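Local coordinates for copper homeostasis protein CutC (Streptococcus agalactiae, PDB 2BDQ) that belongs to the CutC family and is thought to bind copper ions, with a probable part in copper homeostasis in the cytoplasm, at residues L14-C28 and A46-M60. Residues are numbered along the deposited sequence; the frame is centred on the assembly and turned at random.
Sequences LTRLDKAIISRVELC and ANQYLHEKGISVAVM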
ATOM      1  N   LEU A  14       5.746  -9.532  11.375  1.00 27.83           N
ATOM      2  CA  LEU A  14       4.996 -10.734  11.720  1.00 29.67           C
ATOM      3  C   LEU A  14       5.818 -11.868  12.327  1.00 31.97           C
ATOM      4  O   LEU A  14       5.273 -12.722  13.024  1.00 31.03           O
ATOM      5  CB  LEU A  14       4.250 -11.266  10.493  1.00 27.60           C
ATOM      6  CG  LEU A  14       3.178 -10.383   9.852  1.00 26.31           C
ATOM      7  CD1 LEU A  14       2.525 -11.181   8.744  1.00 26.31           C
ATOM      8  CD2 LEU A  14       2.139  -9.940  10.872  1.00 25.16           C
ATOM      9  N   THR A  15       7.125 -11.868  12.083  1.00 34.43           N
ATOM     10  CA  THR A  15       7.985 -12.933  12.587  1.00 37.34           C
ATOM     11  C   THR A  15       8.048 -13.077  14.103  1.00 39.59           C
ATOM     12  O   THR A  15       8.475 -14.113  14.606  1.00 39.86           O
ATOM     13  CB  THR A  15       9.425 -12.794  12.034  1.00 37.04           C
ATOM     14  OG1 THR A  15       9.859 -11.434  12.147  1.00 38.11           O
ATOM     15  CG2 THR A  15       9.470 -13.218  10.572  1.00 37.51           C
ATOM     16  N   ARG A  16       7.608 -12.064  14.839  1.00 42.20           N
ATOM     17  CA  ARG A  16       7.651 -12.152  16.296  1.00 43.70           C
ATOM     18  C   ARG A  16       6.290 -12.461  16.920  1.00 43.42           C
ATOM     19  O   ARG A  16       6.178 -12.607  18.137  1.00 43.90           O
ATOM     20  CB  ARG A  16       8.201 -10.852  16.889  1.00 46.09           C
ATOM     21  CG  ARG A  16       8.977 -11.059  18.185  1.00 50.29           C
ATOM     22  CD  ARG A  16      10.168 -11.986  17.942  1.00 53.26           C
ATOM     23  NE  ARG A  16      11.049 -11.449  16.905  1.00 56.30           N
ATOM     24  CZ  ARG A  16      11.758 -12.192  16.059  1.00 57.57           C
ATOM     25  NH1 ARG A  16      12.530 -11.607  15.149  1.00 57.34           N
ATOM     26  NH2 ARG A  16      11.686 -13.516  16.117  1.00 58.46           N
ATOM     27  N   LEU A  17       5.255 -12.566  16.092  1.00 41.75           N
ATOM     28  CA  LEU A  17       3.922 -12.852  16.606  1.00 40.61           C
ATOM     29  C   LEU A  17       3.796 -14.279  17.116  1.00 40.70           C
ATOM     30  O   LEU A  17       4.390 -15.205  16.564  1.00 40.20           O
ATOM     31  CB  LEU A  17       2.861 -12.595  15.531  1.00 39.05           C
ATOM     32  CG  LEU A  17       2.335 -11.166  15.354  1.00 38.58           C
ATOM     33  CD1 LEU A  17       3.484 -10.193  15.189  1.00 38.59           C
ATOM     34  CD2 LEU A  17       1.415 -11.116  14.147  1.00 36.24           C
ATOM     35  N   ASP A  18       3.011 -14.443  18.179  1.00 40.99           N
ATOM     36  CA  ASP A  18       2.782 -15.748  18.787  1.00 40.26           C
ATOM     37  C   ASP A  18       1.293 -15.898  19.096  1.00 39.16           C
ATOM     38  O   ASP A  18       0.697 -15.030  19.731  1.00 38.30           O
ATOM     39  CB  ASP A  18       3.594 -15.873  20.077  1.00 42.99           C
ATOM     40  CG  ASP A  18       3.681 -17.301  20.565  1.00 46.54           C
ATOM     41  OD1 ASP A  18       4.184 -18.154  19.794  1.00 48.15           O
ATOM     42  OD2 ASP A  18       3.248 -17.573  21.708  1.00 46.04           O
ATOM     43  N   LYS A  19       0.700 -17.002  18.650  1.00 37.88           N
ATOM     44  CA  LYS A  19      -0.724 -17.250  18.860  1.00 37.45           C
ATOM     45  C   LYS A  19      -1.107 -17.300  20.334  1.00 37.35           C
ATOM     46  O   LYS A  19      -2.287 -17.218  20.686  1.00 35.97           O
ATOM     47  CB  LYS A  19      -1.143 -18.561  18.183  1.00 38.95           C
ATOM     48  CG  LYS A  19      -0.475 -19.811  18.739  1.00 40.89           C
ATOM     49  CD  LYS A  19      -0.855 -21.035  17.912  1.00 43.53           C
ATOM     50  CE  LYS A  19      -0.178 -22.306  18.418  1.00 44.78           C
ATOM     51  NZ  LYS A  19      -0.626 -22.678  19.792  1.00 46.55           N
ATOM     52  N   ALA A  20      -0.105 -17.428  21.196  1.00 37.17           N
ATOM     53  CA  ALA A  20      -0.350 -17.491  22.627  1.00 36.55           C
ATOM     54  C   ALA A  20      -0.865 -16.159  23.165  1.00 36.17           C
ATOM     55  O   ALA A  20      -1.577 -16.130  24.172  1.00 37.41           O
ATOM     56  CB  ALA A  20       0.927 -17.895  23.356  1.00 36.88           C
ATOM     57  N   ILE A  21      -0.512 -15.065  22.490  1.00 34.73           N
ATOM     58  CA  ILE A  21      -0.933 -13.726  22.900  1.00 32.72           C
ATOM     59  C   ILE A  21      -1.715 -12.982  21.816  1.00 32.22           C
ATOM     60  O   ILE A  21      -2.646 -12.228  22.112  1.00 31.48           O
ATOM     61  CB  ILE A  21       0.282 -12.869  23.318  1.00 34.34           C
ATOM     62  CG1 ILE A  21       1.417 -13.054  22.317  1.00 33.60           C
ATOM     63  CG2 ILE A  21       0.736 -13.250  24.729  1.00 33.45           C
ATOM     64  CD1 ILE A  21       2.703 -12.340  22.704  1.00 36.55           C
ATOM     65  N   ILE A  22      -1.332 -13.184  20.560  1.00 30.34           N
ATOM     66  CA  ILE A  22      -2.019 -12.535  19.451  1.00 29.03           C
ATOM     67  C   ILE A  22      -2.775 -13.580  18.648  1.00 27.90           C
ATOM     68  O   ILE A  22      -2.175 -14.486  18.075  1.00 27.67           O
ATOM     69  CB  ILE A  22      -1.022 -11.795  18.546  1.00 28.88           C
ATOM     70  CG1 ILE A  22      -0.442 -10.603  19.316  1.00 29.15           C
ATOM     71  CG2 ILE A  22      -1.712 -11.351  17.255  1.00 25.81           C
ATOM     72  CD1 ILE A  22       0.578  -9.796  18.552  1.00 29.48           C
ATOM     73  N   SER A  23      -4.096 -13.461  18.611  1.00 26.98           N
ATOM     74  CA  SER A  23      -4.890 -14.440  17.887  1.00 26.98           C
ATOM     75  C   SER A  23      -5.245 -14.025  16.464  1.00 25.29           C
ATOM     76  O   SER A  23      -5.553 -14.871  15.630  1.00 24.19           O
ATOM     77  CB  SER A  23      -6.166 -14.774  18.671  1.00 28.73           C
ATOM     78  OG  SER A  23      -6.916 -13.610  18.983  1.00 33.33           O
ATOM     79  N   ARG A  24      -5.169 -12.735  16.173  1.00 24.03           N
ATOM     80  CA  ARG A  24      -5.519 -12.269  14.844  1.00 22.78           C
ATOM     81  C   ARG A  24      -4.713 -11.043  14.457  1.00 22.37           C
ATOM     82  O   ARG A  24      -4.240 -10.292  15.311  1.00 19.09           O
ATOM     83  CB  ARG A  24      -7.011 -11.946  14.819  1.00 22.82           C
ATOM     84  CG  ARG A  24      -7.640 -11.792  13.464  1.00 20.93           C
ATOM     85  CD  ARG A  24      -9.154 -11.747  13.624  1.00 21.66           C
ATOM     86  NE  ARG A  24      -9.566 -10.584  14.396  1.00 21.70           N
ATOM     87  CZ  ARG A  24     -10.456 -10.603  15.386  1.00 21.00           C
ATOM     88  NH1 ARG A  24     -11.049 -11.731  15.749  1.00 20.05           N
ATOM     89  NH2 ARG A  24     -10.752  -9.475  16.022  1.00 21.33           N
ATOM     90  N   VAL A  25      -4.557 -10.845  13.157  1.00 21.92           N
ATOM     91  CA  VAL A  25      -3.823  -9.699  12.665  1.00 21.65           C
ATOM     92  C   VAL A  25      -4.634  -9.025  11.574  1.00 21.03           C
ATOM     93  O   VAL A  25      -5.306  -9.694  10.784  1.00 22.30           O
ATOM     94  CB  VAL A  25      -2.413 -10.122  12.144  1.00 21.63           C
ATOM     95  CG1 VAL A  25      -2.484 -11.504  11.568  1.00 24.18           C
ATOM     96  CG2 VAL A  25      -1.911  -9.144  11.096  1.00 18.94           C
ATOM     97  N   GLU A  26      -4.615  -7.696  11.571  1.00 18.66           N
ATOM     98  CA  GLU A  26      -5.315  -6.945  10.547  1.00 19.17           C
ATOM     99  C   GLU A  26      -4.225  -6.644   9.533  1.00 18.34           C
ATOM    100  O   GLU A  26      -3.292  -5.897   9.822  1.00 16.88           O
ATOM    101  CB  GLU A  26      -5.891  -5.632  11.086  1.00 20.01           C
ATOM    102  CG  GLU A  26      -6.683  -4.865  10.023  1.00 23.89           C
ATOM    103  CD  GLU A  26      -7.065  -3.456  10.445  1.00 27.04           C
ATOM    104  OE1 GLU A  26      -6.157  -2.648  10.738  1.00 29.14           O
ATOM    105  OE2 GLU A  26      -8.281  -3.151  10.474  1.00 30.26           O
ATOM    106  N   LEU A  27      -4.341  -7.240   8.353  1.00 18.21           N
ATOM    107  CA  LEU A  27      -3.349  -7.061   7.305  1.00 19.51           C
ATOM    108  C   LEU A  27      -3.676  -5.893   6.369  1.00 19.64           C
ATOM    109  O   LEU A  27      -4.734  -5.851   5.749  1.00 18.61           O
ATOM    110  CB  LEU A  27      -3.227  -8.355   6.482  1.00 19.68           C
ATOM    111  CG  LEU A  27      -1.926  -8.701   5.741  1.00 20.22           C
ATOM    112  CD1 LEU A  27      -2.218  -9.604   4.552  1.00 15.94           C
ATOM    113  CD2 LEU A  27      -1.262  -7.435   5.254  1.00 21.61           C
ATOM    114  N   CYS A  28      -2.762  -4.938   6.279  1.00 20.83           N
ATOM    115  CA  CYS A  28      -2.938  -3.814   5.378  1.00 22.35           C
ATOM    116  C   CYS A  28      -1.585  -3.204   5.055  1.00 21.82           C
ATOM    117  O   CYS A  28      -0.543  -3.725   5.463  1.00 20.78           O
ATOM    118  CB  CYS A  28      -3.892  -2.760   5.968  1.00 25.88           C
ATOM    119  SG  CYS A  28      -3.778  -2.432   7.745  1.00 30.20           S
ATOM    120  N   ALA A  46       1.237 -13.649   3.473  1.00 15.99           N
ATOM    121  CA  ALA A  46       0.923 -13.371   4.864  1.00 16.17           C
ATOM    122  C   ALA A  46      -0.081 -14.402   5.381  1.00 16.04           C
ATOM    123  O   ALA A  46       0.107 -14.963   6.458  1.00 15.78           O
ATOM    124  CB  ALA A  46       0.361 -11.966   5.011  1.00 14.86           C
ATOM    125  N   ASN A  47      -1.134 -14.658   4.609  1.00 17.46           N
ATOM    126  CA  ASN A  47      -2.149 -15.630   5.015  1.00 20.28           C
ATOM    127  C   ASN A  47      -1.554 -17.007   5.269  1.00 21.73           C
ATOM    128  O   ASN A  47      -1.874 -17.659   6.261  1.00 22.33           O
ATOM    129  CB  ASN A  47      -3.248 -15.753   3.957  1.00 19.75           C
ATOM    130  CG  ASN A  47      -4.127 -14.522   3.883  1.00 22.19           C
ATOM    131  OD1 ASN A  47      -5.064 -14.462   3.085  1.00 24.47           O
ATOM    132  ND2 ASN A  47      -3.826 -13.527   4.708  1.00 24.01           N
ATOM    133  N   GLN A  48      -0.688 -17.455   4.368  1.00 23.46           N
ATOM    134  CA  GLN A  48      -0.058 -18.760   4.516  1.00 24.34           C
ATOM    135  C   GLN A  48       0.900 -18.759   5.701  1.00 23.60           C
ATOM    136  O   GLN A  48       0.956 -19.724   6.456  1.00 23.63           O
ATOM    137  CB  GLN A  48       0.694 -19.129   3.236  1.00 26.56           C
ATOM    138  CG  GLN A  48       1.364 -20.496   3.263  1.00 31.23           C
ATOM    139  CD  GLN A  48       1.955 -20.867   1.911  1.00 35.03           C
ATOM    140  OE1 GLN A  48       1.278 -20.779   0.879  1.00 37.87           O
ATOM    141  NE2 GLN A  48       3.218 -21.287   1.906  1.00 35.78           N
ATOM    142  N   TYR A  49       1.644 -17.670   5.861  1.00 23.35           N
ATOM    143  CA  TYR A  49       2.598 -17.550   6.957  1.00 23.68           C
ATOM    144  C   TYR A  49       1.887 -17.518   8.304  1.00 24.01           C
ATOM    145  O   TYR A  49       2.261 -18.235   9.226  1.00 26.20           O
ATOM    146  CB  TYR A  49       3.428 -16.277   6.805  1.00 24.80           C
ATOM    147  CG  TYR A  49       4.483 -16.103   7.871  1.00 27.55           C
ATOM    148  CD1 TYR A  49       5.692 -16.789   7.801  1.00 28.32           C
ATOM    149  CD2 TYR A  49       4.270 -15.251   8.956  1.00 28.04           C
ATOM    150  CE1 TYR A  49       6.672 -16.626   8.787  1.00 31.30           C
ATOM    151  CE2 TYR A  49       5.236 -15.083   9.942  1.00 29.77           C
ATOM    152  CZ  TYR A  49       6.437 -15.771   9.850  1.00 30.32           C
ATOM    153  OH  TYR A  49       7.405 -15.598  10.813  1.00 31.93           O
ATOM    154  N   LEU A  50       0.861 -16.683   8.417  1.00 23.36           N
ATOM    155  CA  LEU A  50       0.117 -16.571   9.661  1.00 21.78           C
ATOM    156  C   LEU A  50      -0.693 -17.828   9.972  1.00 21.93           C
ATOM    157  O   LEU A  50      -0.707 -18.285  11.113  1.00 21.10           O
ATOM    158  CB  LEU A  50      -0.796 -15.348   9.619  1.00 21.86           C
ATOM    159  CG  LEU A  50      -0.061 -14.005   9.573  1.00 21.99           C
ATOM    160  CD1 LEU A  50      -1.048 -12.907   9.238  1.00 20.09           C
ATOM    161  CD2 LEU A  50       0.640 -13.735  10.908  1.00 21.55           C
ATOM    162  N   HIS A  51      -1.366 -18.391   8.973  1.00 22.95           N
ATOM    163  CA  HIS A  51      -2.143 -19.605   9.199  1.00 24.63           C
ATOM    164  C   HIS A  51      -1.217 -20.701   9.707  1.00 26.63           C
ATOM    165  O   HIS A  51      -1.591 -21.496  10.567  1.00 28.05           O
ATOM    166  CB  HIS A  51      -2.820 -20.062   7.907  1.00 24.38           C
ATOM    167  CG  HIS A  51      -3.976 -19.206   7.492  1.00 24.38           C
ATOM    168  ND1 HIS A  51      -4.573 -19.312   6.254  1.00 24.59           N
ATOM    169  CD2 HIS A  51      -4.643 -18.227   8.149  1.00 23.04           C
ATOM    170  CE1 HIS A  51      -5.556 -18.436   6.165  1.00 22.85           C
ATOM    171  NE2 HIS A  51      -5.620 -17.766   7.301  1.00 25.44           N
ATOM    172  N   GLU A  52      -0.003 -20.730   9.173  1.00 28.24           N
ATOM    173  CA  GLU A  52       0.990 -21.718   9.570  1.00 30.30           C
ATOM    174  C   GLU A  52       1.310 -21.574  11.064  1.00 30.97           C
ATOM    175  O   GLU A  52       1.564 -22.571  11.741  1.00 30.25           O
ATOM    176  CB  GLU A  52       2.244 -21.524   8.717  1.00 34.17           C
ATOM    177  CG  GLU A  52       3.330 -22.576   8.846  1.00 38.66           C
ATOM    178  CD  GLU A  52       4.373 -22.448   7.734  1.00 43.12           C
ATOM    179  OE1 GLU A  52       4.025 -22.750   6.567  1.00 43.10           O
ATOM    180  OE2 GLU A  52       5.526 -22.033   8.019  1.00 44.00           O
ATOM    181  N   LYS A  53       1.276 -20.342  11.579  1.00 29.78           N
ATOM    182  CA  LYS A  53       1.548 -20.088  12.995  1.00 29.13           C
ATOM    183  C   LYS A  53       0.253 -20.094  13.808  1.00 29.10           C
ATOM    184  O   LYS A  53       0.240 -19.745  14.989  1.00 29.76           O
ATOM    185  CB  LYS A  53       2.262 -18.743  13.177  1.00 28.35           C
ATOM    186  CG  LYS A  53       3.629 -18.678  12.527  1.00 28.77           C
ATOM    187  CD  LYS A  53       4.247 -17.289  12.612  1.00 29.58           C
ATOM    188  CE  LYS A  53       4.700 -16.932  14.010  1.00 30.45           C
ATOM    189  NZ  LYS A  53       5.374 -15.605  14.004  1.00 29.43           N
ATOM    190  N   GLY A  54      -0.838 -20.489  13.161  1.00 28.73           N
ATOM    191  CA  GLY A  54      -2.124 -20.549  13.837  1.00 27.86           C
ATOM    192  C   GLY A  54      -2.759 -19.222  14.211  1.00 27.20           C
ATOM    193  O   GLY A  54      -3.306 -19.072  15.303  1.00 26.87           O
ATOM    194  N   ILE A  55      -2.691 -18.247  13.318  1.00 25.93           N
ATOM    195  CA  ILE A  55      -3.298 -16.956  13.605  1.00 26.03           C
ATOM    196  C   ILE A  55      -4.168 -16.513  12.430  1.00 24.48           C
ATOM    197  O   ILE A  55      -3.790 -16.676  11.268  1.00 22.79           O
ATOM    198  CB  ILE A  55      -2.223 -15.896  13.928  1.00 26.36           C
ATOM    199  CG1 ILE A  55      -2.846 -14.507  13.943  1.00 28.33           C
ATOM    200  CG2 ILE A  55      -1.095 -15.984  12.928  1.00 29.99           C
ATOM    201  CD1 ILE A  55      -1.884 -13.418  14.336  1.00 29.89           C
ATOM    202  N   SER A  56      -5.345 -15.978  12.746  1.00 23.66           N
ATOM    203  CA  SER A  56      -6.295 -15.521  11.735  1.00 21.67           C
ATOM    204  C   SER A  56      -5.844 -14.216  11.109  1.00 19.08           C
ATOM    205  O   SER A  56      -5.077 -13.459  11.704  1.00 16.43           O
ATOM    206  CB  SER A  56      -7.682 -15.334  12.352  1.00 22.07           C
ATOM    207  OG  SER A  56      -8.153 -16.553  12.894  1.00 26.86           O
ATOM    208  N   VAL A  57      -6.359 -13.954   9.913  1.00 18.27           N
ATOM    209  CA  VAL A  57      -6.008 -12.764   9.152  1.00 16.72           C
ATOM    210  C   VAL A  57      -7.203 -11.987   8.629  1.00 14.76           C
ATOM    211  O   VAL A  57      -7.991 -12.517   7.863  1.00 14.36           O
ATOM    212  CB  VAL A  57      -5.154 -13.147   7.933  1.00 18.38           C
ATOM    213  CG1 VAL A  57      -4.662 -11.890   7.219  1.00 15.92           C
ATOM    214  CG2 VAL A  57      -3.997 -14.023   8.368  1.00 19.37           C
ATOM    215  N   ALA A  58      -7.325 -10.727   9.030  1.00 14.50           N
ATOM    216  CA  ALA A  58      -8.414  -9.872   8.563  1.00 13.90           C
ATOM    217  C   ALA A  58      -7.786  -8.907   7.557  1.00 14.65           C
ATOM    218  O   ALA A  58      -6.929  -8.100   7.916  1.00 15.07           O
ATOM    219  CB  ALA A  58      -9.024  -9.099   9.733  1.00 12.53           C
ATOM    220  N   VAL A  59      -8.197  -8.994   6.295  1.00 14.84           N
ATOM    221  CA  VAL A  59      -7.633  -8.141   5.254  1.00 14.17           C
ATOM    222  C   VAL A  59      -8.353  -6.813   5.055  1.00 14.90           C
ATOM    223  O   VAL A  59      -9.578  -6.764   4.908  1.00 14.20           O
ATOM    224  CB  VAL A  59      -7.578  -8.892   3.897  1.00 13.61           C
ATOM    225  CG1 VAL A  59      -7.024  -7.984   2.807  1.00  9.96           C
ATOM    226  CG2 VAL A  59      -6.711 -10.131   4.040  1.00 12.33           C
HETATM  227  N   MSE A  60      -7.574  -5.736   5.045  1.00 16.36           N
HETATM  228  CA  MSE A  60      -8.109  -4.395   4.846  1.00 17.75           C
HETATM  229  C   MSE A  60      -8.556  -4.173   3.407  1.00 17.05           C
HETATM  230  O   MSE A  60      -7.818  -4.446   2.458  1.00 16.28           O
HETATM  231  CB  MSE A  60      -7.057  -3.336   5.208  1.00 22.17           C
HETATM  232  CG  MSE A  60      -7.389  -2.529   6.450  1.00 30.14           C
HETATM  233 SE   MSE A  60      -8.841  -1.289   6.103  1.00 35.92          SE
HETATM  234  CE  MSE A  60      -8.193   0.226   7.115  1.00 36.37           C
TER
HETATM  235  O   HOH W   1       1.974 -18.978  17.051  1.00 36.91           O
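Val25 and Ala58 share the straightest of five backbone hydrogen bonds that join 23-28 to 56-60 in parallel: Ala58 N meets Val25 O at 2.9 Å, with an N-H...O angle of 176°. Leu27 N then returns to Ala58 O, and Met60 N to Leu27 O. Val25, Leu27, Val57 and Val59 turn to the sheet face beneath helix 40-52, where branched apolar side chains suit a buried layer. There Leu27 lays CD1 against Ala46 CB at 3.5 Å, the small alanine letting the leucine come close to the helix. Ile55 carries the layer onward; with CG1 anti to its backbone N (chi1 168°), its CD1 reaches Ile22 CG2 at 3.6 Å and also touches Val25 and Leu17. Leu14 CD1 lies 3.8 Å from Leu50 CD2, the two side chains crossing at about a right angle. Leu14 O lies at the edge of the Tyr49 ring, in its plane. Lys53 is long enough to span the gap: a bend at chi3 (72°) delivers NZ to a hydrogen bond with Leu17 O at 2.8 Å, with a weak one to Leu14 O. Just after it, Gly54 is the C-prime residue of a Schellman motif ending the helix, its positive phi suiting glycine, and a water bridges Lys19 N and Lys53 O. On the other face of the sheet, Arg24 lays CG along Ser56 CB, while its guanidinium forms a salt bridge with Glu5. This is the beta-alpha-beta unit 24-28, 40-52, 56-60 of a TIM barrel, with strands 3-9 and 92-95 flanking the pair and Tyr49 packing on Leu73 of the second subunit.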